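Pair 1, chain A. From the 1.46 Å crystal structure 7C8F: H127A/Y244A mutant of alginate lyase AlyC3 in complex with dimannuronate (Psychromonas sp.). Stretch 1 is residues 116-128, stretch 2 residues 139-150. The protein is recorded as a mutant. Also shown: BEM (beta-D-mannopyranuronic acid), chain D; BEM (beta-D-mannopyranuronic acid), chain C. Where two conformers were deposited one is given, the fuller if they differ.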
# COMPACT_ATOMS: atom_id res chain seq x y z
N LYS A 116 -17.79 -25.55 -4.65
CA LYS A 116 -17.03 -25.93 -3.46
C LYS A 116 -17.19 -24.90 -2.35
O LYS A 116 -16.89 -25.22 -1.19
CB LYS A 116 -15.55 -26.10 -3.81
CG LYS A 116 -15.27 -27.13 -4.89
CD LYS A 116 -13.78 -27.22 -5.21
CE LYS A 116 -13.00 -27.88 -4.08
NZ LYS A 116 -13.09 -29.37 -4.11
N GLN A 117 -17.66 -23.70 -2.66
CA GLN A 117 -17.78 -22.62 -1.69
C GLN A 117 -19.15 -22.59 -1.02
O GLN A 117 -19.25 -22.63 0.21
CB GLN A 117 -17.51 -21.29 -2.41
CG GLN A 117 -17.25 -20.14 -1.48
CD GLN A 117 -16.65 -18.96 -2.21
OE1 GLN A 117 -16.37 -19.03 -3.41
NE2 GLN A 117 -16.46 -17.86 -1.50
N ASN A 118 -20.23 -22.55 -1.80
CA ASN A 118 -21.59 -22.57 -1.27
C ASN A 118 -21.78 -21.53 -0.17
O ASN A 118 -22.09 -21.84 0.98
CB ASN A 118 -22.00 -23.98 -0.84
CG ASN A 118 -22.52 -24.81 -2.01
OD1 ASN A 118 -22.60 -24.31 -3.13
ND2 ASN A 118 -22.85 -26.06 -1.76
N GLU A 119 -21.60 -20.26 -0.56
CA GLU A 119 -21.78 -19.10 0.31
C GLU A 119 -22.70 -18.09 -0.36
O GLU A 119 -22.75 -18.00 -1.60
CB GLU A 119 -20.43 -18.41 0.62
CG GLU A 119 -19.49 -19.28 1.46
CD GLU A 119 -18.07 -18.79 1.50
OE1 GLU A 119 -17.77 -17.68 1.01
OE2 GLU A 119 -17.22 -19.54 2.03
N ILE A 120 -23.42 -17.33 0.46
CA ILE A 120 -24.10 -16.10 0.04
C ILE A 120 -23.47 -14.97 0.84
O ILE A 120 -23.53 -14.99 2.08
CB ILE A 120 -25.61 -16.15 0.28
CG1 ILE A 120 -26.27 -17.22 -0.60
CG2 ILE A 120 -26.24 -14.75 0.01
CD1 ILE A 120 -27.63 -17.69 -0.08
N THR A 121 -22.90 -13.98 0.15
CA THR A 121 -22.30 -12.82 0.81
C THR A 121 -23.34 -11.72 0.83
O THR A 121 -23.89 -11.38 -0.22
CB THR A 121 -21.07 -12.35 0.03
OG1 THR A 121 -20.11 -13.41 0.02
CG2 THR A 121 -20.47 -11.08 0.66
N PHE A 122 -23.61 -11.16 2.01
CA PHE A 122 -24.64 -10.13 2.12
C PHE A 122 -24.18 -8.82 2.76
O PHE A 122 -24.91 -7.83 2.68
CB PHE A 122 -25.91 -10.68 2.80
CG PHE A 122 -25.69 -11.21 4.19
CD1 PHE A 122 -25.32 -12.54 4.39
CD2 PHE A 122 -25.85 -10.38 5.28
CE1 PHE A 122 -25.10 -13.03 5.68
CE2 PHE A 122 -25.65 -10.86 6.56
CZ PHE A 122 -25.27 -12.19 6.77
N LEU A 123 -22.98 -8.77 3.35
CA LEU A 123 -22.37 -7.52 3.76
C LEU A 123 -20.90 -7.60 3.40
O LEU A 123 -20.29 -8.67 3.52
CB LEU A 123 -22.49 -7.27 5.26
CG LEU A 123 -23.91 -7.28 5.82
CD1 LEU A 123 -23.90 -7.40 7.34
CD2 LEU A 123 -24.67 -6.02 5.41
N GLN A 124 -20.31 -6.48 2.98
CA GLN A 124 -18.92 -6.50 2.55
C GLN A 124 -18.25 -5.16 2.88
O GLN A 124 -18.88 -4.11 2.82
CB GLN A 124 -18.84 -6.82 1.05
CG GLN A 124 -17.45 -7.04 0.48
CD GLN A 124 -17.49 -7.84 -0.83
OE1 GLN A 124 -18.09 -8.91 -0.89
NE2 GLN A 124 -16.86 -7.31 -1.86
N VAL A 125 -16.97 -5.23 3.21
CA VAL A 125 -16.08 -4.07 3.16
C VAL A 125 -15.07 -4.38 2.08
O VAL A 125 -14.28 -5.33 2.21
CB VAL A 125 -15.38 -3.80 4.50
CG1 VAL A 125 -14.45 -2.57 4.37
CG2 VAL A 125 -16.37 -3.60 5.64
N ALA A 126 -15.09 -3.60 1.00
CA ALA A 126 -14.16 -3.74 -0.11
C ALA A 126 -13.12 -2.64 -0.03
O ALA A 126 -13.25 -1.69 0.75
CB ALA A 126 -14.91 -3.60 -1.44
N ASN A 127 -12.05 -2.77 -0.82
CA ASN A 127 -11.16 -1.64 -1.03
C ASN A 127 -11.34 -1.11 -2.44
O ASN A 127 -11.56 -1.88 -3.39
CB ASN A 127 -9.68 -1.95 -0.76
CG ASN A 127 -9.04 -2.82 -1.83
OD1 ASN A 127 -8.36 -2.33 -2.73
ND2 ASN A 127 -9.26 -4.12 -1.72
N LYS A 128 -11.28 0.20 -2.56
CA LYS A 128 -11.17 0.82 -3.87
C LYS A 128 -9.73 0.75 -4.36
O LYS A 128 -9.47 0.31 -5.48
CB LYS A 128 -11.68 2.27 -3.80
CG LYS A 128 -11.77 3.00 -5.14
CD LYS A 128 -12.77 2.34 -6.06
CE LYS A 128 -12.96 3.15 -7.33
NZ LYS A 128 -14.02 2.55 -8.18
N PRO A 139 -7.58 -7.17 -5.18
CA PRO A 139 -8.83 -7.82 -5.61
C PRO A 139 -9.39 -8.79 -4.59
O PRO A 139 -9.85 -9.89 -4.94
CB PRO A 139 -8.41 -8.54 -6.90
CG PRO A 139 -7.00 -8.92 -6.65
CD PRO A 139 -6.40 -7.76 -5.83
N HIS A 140 -9.36 -8.40 -3.32
CA HIS A 140 -9.84 -9.20 -2.20
C HIS A 140 -10.55 -8.19 -1.31
O HIS A 140 -9.98 -7.12 -1.01
CB HIS A 140 -8.70 -9.84 -1.40
CG HIS A 140 -7.70 -10.60 -2.23
ND1 HIS A 140 -7.96 -11.84 -2.76
CD2 HIS A 140 -6.43 -10.29 -2.59
CE1 HIS A 140 -6.89 -12.27 -3.42
NE2 HIS A 140 -5.95 -11.35 -3.33
N PRO A 141 -11.77 -8.46 -0.86
CA PRO A 141 -12.41 -7.57 0.11
C PRO A 141 -11.79 -7.74 1.48
O PRO A 141 -11.29 -8.81 1.84
CB PRO A 141 -13.87 -8.02 0.12
CG PRO A 141 -13.82 -9.44 -0.29
CD PRO A 141 -12.61 -9.63 -1.19
N LEU A 142 -11.81 -6.65 2.26
CA LEU A 142 -11.39 -6.76 3.65
C LEU A 142 -12.29 -7.72 4.41
O LEU A 142 -11.80 -8.53 5.21
CB LEU A 142 -11.41 -5.38 4.31
CG LEU A 142 -11.09 -5.38 5.81
CD1 LEU A 142 -9.69 -5.91 6.07
CD2 LEU A 142 -11.27 -3.99 6.41
N LEU A 143 -13.60 -7.64 4.19
CA LEU A 143 -14.57 -8.43 4.93
C LEU A 143 -15.68 -8.90 4.01
O LEU A 143 -16.22 -8.09 3.24
CB LEU A 143 -15.20 -7.57 6.05
CG LEU A 143 -16.43 -8.17 6.74
CD1 LEU A 143 -16.05 -9.42 7.57
CD2 LEU A 143 -17.12 -7.12 7.62
N ARG A 144 -16.06 -10.14 4.18
CA ARG A 144 -17.26 -10.67 3.64
C ARG A 144 -18.05 -11.30 4.82
O ARG A 144 -17.54 -12.09 5.52
CB ARG A 144 -17.06 -11.73 2.56
CG ARG A 144 -16.44 -11.23 1.28
CD ARG A 144 -16.48 -12.33 0.22
NE ARG A 144 -15.79 -13.53 0.60
CZ ARG A 144 -16.32 -14.73 0.63
NH1 ARG A 144 -17.56 -14.91 0.34
NH2 ARG A 144 -15.61 -15.74 1.02
N VAL A 145 -19.30 -10.90 4.99
CA VAL A 145 -20.18 -11.50 5.96
C VAL A 145 -21.07 -12.40 5.11
O VAL A 145 -21.74 -11.97 4.24
CB VAL A 145 -21.02 -10.50 6.78
CG1 VAL A 145 -21.88 -11.26 7.78
CG2 VAL A 145 -20.11 -9.54 7.52
N VAL A 146 -21.02 -13.69 5.42
CA VAL A 146 -21.69 -14.70 4.66
C VAL A 146 -22.54 -15.68 5.42
O VAL A 146 -22.37 -15.85 6.58
CB VAL A 146 -20.64 -15.58 3.91
CG1 VAL A 146 -19.66 -14.73 3.17
CG2 VAL A 146 -19.89 -16.54 4.83
N TRP A 147 -23.43 -16.34 4.69
CA TRP A 147 -24.17 -17.48 5.16
C TRP A 147 -23.44 -18.58 4.43
O TRP A 147 -23.21 -18.48 3.28
CB TRP A 147 -25.64 -17.49 4.78
CG TRP A 147 -26.36 -18.72 5.24
CD1 TRP A 147 -27.06 -18.85 6.38
CD2 TRP A 147 -26.45 -19.98 4.58
NE1 TRP A 147 -27.57 -20.09 6.48
CE2 TRP A 147 -27.21 -20.81 5.39
CE3 TRP A 147 -25.96 -20.47 3.39
CZ2 TRP A 147 -27.50 -22.10 5.04
CZ3 TRP A 147 -26.26 -21.75 3.06
CH2 TRP A 147 -27.02 -22.54 3.89
N LYS A 148 -23.01 -19.62 5.13
CA LYS A 148 -22.23 -20.69 4.53
C LYS A 148 -22.90 -22.03 4.78
O LYS A 148 -23.25 -22.34 5.92
CB LYS A 148 -20.79 -20.70 5.06
CG LYS A 148 -19.89 -21.71 4.35
CD LYS A 148 -18.42 -21.46 4.66
CE LYS A 148 -17.51 -22.47 3.97
NZ LYS A 148 -17.49 -22.32 2.49
N GLU A 149 -23.03 -22.83 3.72
CA GLU A 149 -23.76 -24.08 3.86
C GLU A 149 -23.06 -25.04 4.81
O GLU A 149 -23.69 -25.60 5.72
CB GLU A 149 -23.97 -24.73 2.49
CG GLU A 149 -24.75 -26.03 2.58
CD GLU A 149 -24.80 -26.78 1.26
OE1 GLU A 149 -25.92 -27.04 0.77
OE2 GLU A 149 -23.73 -27.11 0.71
N ASP A 150 -21.75 -25.24 4.63
CA ASP A 150 -21.05 -26.28 5.39
C ASP A 150 -19.57 -25.90 5.48
O ASP A 150 -18.86 -25.93 4.47
CB ASP A 150 -21.22 -27.63 4.72
CG ASP A 150 -20.67 -28.77 5.55
OD1 ASP A 150 -19.82 -28.51 6.42
OD2 ASP A 150 -21.07 -29.93 5.32
C1 BEM D . -14.14 -12.52 -4.42
C2 BEM D . -14.76 -13.91 -4.34
O2 BEM D . -14.02 -14.82 -5.13
C3 BEM D . -14.69 -14.40 -2.91
O3 BEM D . -15.07 -15.74 -2.84
C4 BEM D . -13.25 -14.48 -2.57
O4 BEM D . -13.03 -15.19 -1.38
C5 BEM D . -12.74 -13.08 -2.54
O5 BEM D . -12.86 -12.61 -3.85
C6 BEM D . -11.33 -13.08 -2.12
O6B BEM D . -10.46 -13.07 -2.95
O6A BEM D . -11.15 -12.87 -0.95
C1 BEM C . -14.42 -8.48 -7.51
C2 BEM C . -12.98 -8.91 -7.32
O2 BEM C . -12.37 -8.12 -6.32
C3 BEM C . -12.92 -10.37 -6.97
O3 BEM C . -11.61 -10.74 -6.66
C4 BEM C . -13.86 -10.71 -5.82
O4 BEM C . -13.99 -12.13 -5.77
C5 BEM C . -15.23 -10.13 -6.06
O5 BEM C . -15.20 -8.76 -6.38
C6 BEM C . -15.96 -10.27 -4.79
O6B BEM C . -16.02 -9.30 -4.04
O6A BEM C . -16.63 -11.28 -4.62
O1 BEM C . -14.52 -7.07 -7.68
O HOH W 1 -18.36 -25.65 1.43
O HOH W 2 -20.32 -24.31 2.28
O HOH W 3 -12.19 -5.33 -2.42

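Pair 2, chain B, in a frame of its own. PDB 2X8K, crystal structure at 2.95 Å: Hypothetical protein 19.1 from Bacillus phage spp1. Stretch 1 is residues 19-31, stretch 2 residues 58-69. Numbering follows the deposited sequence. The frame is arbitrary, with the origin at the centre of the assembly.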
# COMPACT_ATOMS: atom_id res chain seq x y z
N LEU B 19 -15.12 12.76 34.05
CA LEU B 19 -14.18 13.14 32.99
C LEU B 19 -14.88 13.33 31.65
O LEU B 19 -14.43 14.12 30.83
CB LEU B 19 -13.08 12.10 32.83
CG LEU B 19 -12.14 11.83 33.97
CD1 LEU B 19 -11.05 10.87 33.50
CD2 LEU B 19 -11.51 13.10 34.49
N THR B 20 -15.97 12.58 31.44
CA THR B 20 -16.75 12.66 30.21
C THR B 20 -17.52 13.99 30.02
O THR B 20 -18.27 14.14 29.04
CB THR B 20 -17.57 11.41 30.00
OG1 THR B 20 -18.25 11.13 31.21
CG2 THR B 20 -16.72 10.25 29.58
N ASP B 21 -17.32 14.96 30.94
CA ASP B 21 -17.87 16.32 30.86
C ASP B 21 -16.83 17.11 30.04
O ASP B 21 -17.11 18.24 29.65
CB ASP B 21 -17.96 16.96 32.26
CG ASP B 21 -19.10 16.54 33.18
OD1 ASP B 21 -19.98 15.76 32.73
OD2 ASP B 21 -19.14 17.02 34.34
N TYR B 22 -15.63 16.52 29.82
CA TYR B 22 -14.51 17.15 29.14
C TYR B 22 -14.17 16.47 27.82
O TYR B 22 -13.66 17.12 26.91
CB TYR B 22 -13.31 17.26 30.10
CG TYR B 22 -13.68 17.91 31.42
CD1 TYR B 22 -14.29 17.17 32.44
CD2 TYR B 22 -13.51 19.27 31.63
CE1 TYR B 22 -14.72 17.77 33.62
CE2 TYR B 22 -13.91 19.89 32.82
CZ TYR B 22 -14.51 19.13 33.82
OH TYR B 22 -14.91 19.70 35.01
N PHE B 23 -14.50 15.21 27.68
CA PHE B 23 -14.28 14.47 26.45
C PHE B 23 -15.36 13.41 26.21
O PHE B 23 -16.12 13.09 27.10
CB PHE B 23 -12.87 13.86 26.39
CG PHE B 23 -12.54 12.92 27.51
CD1 PHE B 23 -11.68 13.30 28.53
CD2 PHE B 23 -13.12 11.65 27.59
CE1 PHE B 23 -11.41 12.43 29.59
CE2 PHE B 23 -12.83 10.79 28.63
CZ PHE B 23 -11.96 11.17 29.62
N LEU B 24 -15.39 12.88 25.00
CA LEU B 24 -16.33 11.91 24.48
C LEU B 24 -15.60 10.60 24.26
O LEU B 24 -14.58 10.57 23.59
CB LEU B 24 -16.83 12.48 23.14
CG LEU B 24 -18.25 12.15 22.69
CD1 LEU B 24 -18.28 10.93 21.84
CD2 LEU B 24 -19.25 12.12 23.85
N VAL B 25 -16.09 9.51 24.84
CA VAL B 25 -15.40 8.21 24.77
C VAL B 25 -15.78 7.36 23.57
O VAL B 25 -16.91 6.89 23.48
CB VAL B 25 -15.50 7.43 26.10
CG1 VAL B 25 -14.78 6.11 25.99
CG2 VAL B 25 -14.93 8.25 27.23
N GLN B 26 -14.80 7.12 22.67
CA GLN B 26 -14.90 6.25 21.49
C GLN B 26 -14.91 4.81 21.96
O GLN B 26 -15.85 4.09 21.67
CB GLN B 26 -13.69 6.40 20.58
CG GLN B 26 -13.66 7.61 19.68
CD GLN B 26 -12.94 7.28 18.39
OE1 GLN B 26 -13.00 6.15 17.89
NE2 GLN B 26 -12.29 8.28 17.76
N GLU B 27 -13.84 4.39 22.68
CA GLU B 27 -13.71 3.03 23.20
C GLU B 27 -12.77 2.94 24.37
O GLU B 27 -11.90 3.78 24.51
CB GLU B 27 -13.34 2.01 22.11
CG GLU B 27 -12.01 2.23 21.41
CD GLU B 27 -11.39 0.97 20.82
OE1 GLU B 27 -12.12 0.18 20.19
OE2 GLU B 27 -10.15 0.81 20.95
N VAL B 28 -12.95 1.90 25.20
CA VAL B 28 -12.16 1.64 26.40
C VAL B 28 -11.55 0.25 26.28
O VAL B 28 -12.27 -0.75 26.40
CB VAL B 28 -13.01 1.79 27.71
CG1 VAL B 28 -12.22 1.38 28.96
CG2 VAL B 28 -13.57 3.20 27.87
N ARG B 29 -10.25 0.19 26.04
CA ARG B 29 -9.49 -1.06 26.00
C ARG B 29 -8.86 -1.28 27.41
O ARG B 29 -8.79 -0.35 28.20
CB ARG B 29 -8.40 -0.99 24.92
CG ARG B 29 -8.90 -1.07 23.51
CD ARG B 29 -7.81 -0.70 22.57
NE ARG B 29 -7.61 0.76 22.47
CZ ARG B 29 -6.48 1.38 22.80
NH1 ARG B 29 -5.44 0.69 23.24
NH2 ARG B 29 -6.38 2.69 22.68
N GLY B 30 -8.44 -2.49 27.70
CA GLY B 30 -7.87 -2.81 29.00
C GLY B 30 -8.77 -3.64 29.90
O GLY B 30 -8.37 -3.98 31.02
N ARG B 31 -10.01 -3.94 29.46
CA ARG B 31 -10.89 -4.73 30.32
C ARG B 31 -11.53 -5.96 29.63
O ARG B 31 -12.73 -6.20 29.69
CB ARG B 31 -11.87 -3.85 31.12
CG ARG B 31 -12.80 -3.05 30.27
CD ARG B 31 -13.00 -1.70 30.88
NE ARG B 31 -14.39 -1.27 30.78
CZ ARG B 31 -15.03 -1.01 29.65
NH1 ARG B 31 -14.43 -1.20 28.47
NH2 ARG B 31 -16.28 -0.58 29.67
N ALA B 58 0.07 -5.79 36.14
CA ALA B 58 -0.69 -4.61 36.54
C ALA B 58 -1.61 -4.27 35.36
O ALA B 58 -1.33 -4.73 34.27
CB ALA B 58 0.25 -3.47 36.81
N ARG B 59 -2.71 -3.54 35.57
CA ARG B 59 -3.65 -3.25 34.49
C ARG B 59 -3.45 -1.89 33.86
O ARG B 59 -3.22 -0.92 34.57
CB ARG B 59 -5.07 -3.43 35.00
CG ARG B 59 -6.22 -3.00 34.09
CD ARG B 59 -7.55 -3.38 34.74
NE ARG B 59 -8.23 -4.34 33.89
CZ ARG B 59 -8.82 -5.44 34.33
NH1 ARG B 59 -8.84 -5.71 35.63
NH2 ARG B 59 -9.40 -6.28 33.47
N GLU B 60 -3.52 -1.82 32.52
CA GLU B 60 -3.47 -0.55 31.80
C GLU B 60 -4.82 -0.36 31.10
O GLU B 60 -5.21 -1.21 30.27
CB GLU B 60 -2.33 -0.50 30.78
CG GLU B 60 -1.12 0.29 31.25
CD GLU B 60 -1.20 1.80 31.15
OE1 GLU B 60 -0.65 2.48 32.04
OE2 GLU B 60 -1.79 2.29 30.17
N LEU B 61 -5.56 0.68 31.49
CA LEU B 61 -6.85 0.98 30.90
C LEU B 61 -6.57 2.01 29.83
O LEU B 61 -5.85 2.98 30.08
CB LEU B 61 -7.83 1.52 31.96
CG LEU B 61 -8.47 0.49 32.87
CD1 LEU B 61 -9.14 1.14 34.07
CD2 LEU B 61 -9.46 -0.40 32.12
N GLU B 62 -7.10 1.81 28.63
CA GLU B 62 -6.82 2.71 27.54
C GLU B 62 -8.11 3.30 27.06
O GLU B 62 -8.89 2.61 26.41
CB GLU B 62 -6.06 2.00 26.39
CG GLU B 62 -5.48 0.63 26.74
CD GLU B 62 -4.08 0.35 26.21
OE1 GLU B 62 -3.96 -0.28 25.14
OE2 GLU B 62 -3.09 0.74 26.89
N VAL B 63 -8.35 4.56 27.38
CA VAL B 63 -9.55 5.26 26.96
C VAL B 63 -9.27 6.08 25.71
O VAL B 63 -8.44 6.99 25.77
CB VAL B 63 -10.09 6.15 28.10
CG1 VAL B 63 -11.39 6.84 27.70
CG2 VAL B 63 -10.26 5.33 29.38
N ASP B 64 -9.97 5.77 24.60
CA ASP B 64 -9.89 6.50 23.32
C ASP B 64 -10.98 7.57 23.33
O ASP B 64 -12.15 7.25 23.26
CB ASP B 64 -10.04 5.52 22.14
CG ASP B 64 -8.81 4.67 21.90
OD1 ASP B 64 -8.94 3.41 21.89
OD2 ASP B 64 -7.71 5.24 21.78
N ALA B 65 -10.59 8.82 23.50
CA ALA B 65 -11.53 9.93 23.61
C ALA B 65 -11.42 11.03 22.53
O ALA B 65 -10.40 11.17 21.86
CB ALA B 65 -11.39 10.56 24.98
N ILE B 66 -12.48 11.84 22.43
CA ILE B 66 -12.54 13.00 21.58
C ILE B 66 -12.78 14.16 22.52
O ILE B 66 -13.79 14.20 23.21
CB ILE B 66 -13.61 12.89 20.47
CG1 ILE B 66 -13.11 11.98 19.37
CG2 ILE B 66 -13.95 14.27 19.89
CD1 ILE B 66 -14.17 11.43 18.57
N VAL B 67 -11.84 15.09 22.55
CA VAL B 67 -11.95 16.27 23.40
C VAL B 67 -12.85 17.23 22.67
O VAL B 67 -12.43 17.76 21.64
CB VAL B 67 -10.58 16.89 23.74
CG1 VAL B 67 -10.76 18.08 24.68
CG2 VAL B 67 -9.64 15.85 24.36
N PHE B 68 -14.10 17.40 23.13
CA PHE B 68 -15.03 18.30 22.44
C PHE B 68 -14.67 19.73 22.69
O PHE B 68 -14.61 20.16 23.85
CB PHE B 68 -16.51 18.02 22.73
CG PHE B 68 -16.89 17.38 24.04
CD1 PHE B 68 -16.82 18.09 25.23
CD2 PHE B 68 -17.45 16.10 24.07
CE1 PHE B 68 -17.24 17.52 26.44
CE2 PHE B 68 -17.86 15.53 25.27
CZ PHE B 68 -17.75 16.24 26.45
N GLY B 69 -14.37 20.43 21.60
CA GLY B 69 -14.00 21.83 21.60
C GLY B 69 -15.16 22.76 21.95
O GLY B 69 -16.32 22.43 21.69

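Pairs 1 and 2 are both antiparallel two-stranded arrangements interrupted by a beta bulge in the first strand, and 14 central residues superpose with an RMSD of 0.7 Å. In pair 1 the register shifts by one between T121(A) and L123(A); in pair 2 it shifts between V25(B) and E27(B). The extra residues, F122(A) and Q26(B), fall together. Each sends its backbone N to a carbonyl of the second strand: F122(A) N donates to V145(A) O at 3.0 Å, and Q26(B) N to D64(B) O at 2.7 Å. In pair 2 the next residue also reaches this acceptor, through a weak bond from E27(B) N to D64(B) O of 3.4 Å.

Before the bulge, the matched pairs I120(A)–W147(A) and L24(B)–I66(B) are each closed by two backbone bonds. I120(A) N donates to W147(A) O at 3.1 Å and W147(A) N to I120(A) O at 2.9 Å; in pair 2, L24(B) N to I66(B) O and I66(B) N to L24(B) O both measure 2.7 Å.

The face carrying E119(A), T121(A), R144(A), V146(A) and K148(A) is largely polar. E119(A) bridges two cations, with OE1 2.9 Å from R144(A) NH1 and OE2 2.8 Å from K148(A) NZ, while R144(A) NH1 also donates to T121(A) OG1 at 3.0 Å. One face of the guanidinium lies against the chain D mannuronate, so this network borders the bound sugar. The equivalent positions in pair 2 are F23(B), V25(B), V63(B), A65(B) and V67(B), and dispersion replaces charge: F23(B) CD2 lies 3.3 Å from A65(B) CB, and V25(B) CG2 lies 3.8 Å from V63(B) CG1.

On the other face, beyond the bulge, the chemistry is exchanged. L123(A) CB packs 3.9 Å from V145(A) CB, and V125(A) CB 4.1 Å from L143(A) CB. Their counterparts E27(B), D64(B), R29(B) and E62(B) are all charged. The carboxylates of E27(B) and D64(B) approach closely, OE2 to OD1 at 3.0 Å, but R29(B) offsets this repulsion: its NE donates to E27(B) OE2 at 3.0 Å, its NH2 to D64(B) OD1 at 2.8 Å, and its NH1 forms a salt bridge with E62(B) OE1 at 2.6 Å.

The backbone framework thus accommodates opposite distributions of polarity in these regions: pair 1 places its ionic network on the face that is apolar in pair 2, and apolar contacts where pair 2 places charge.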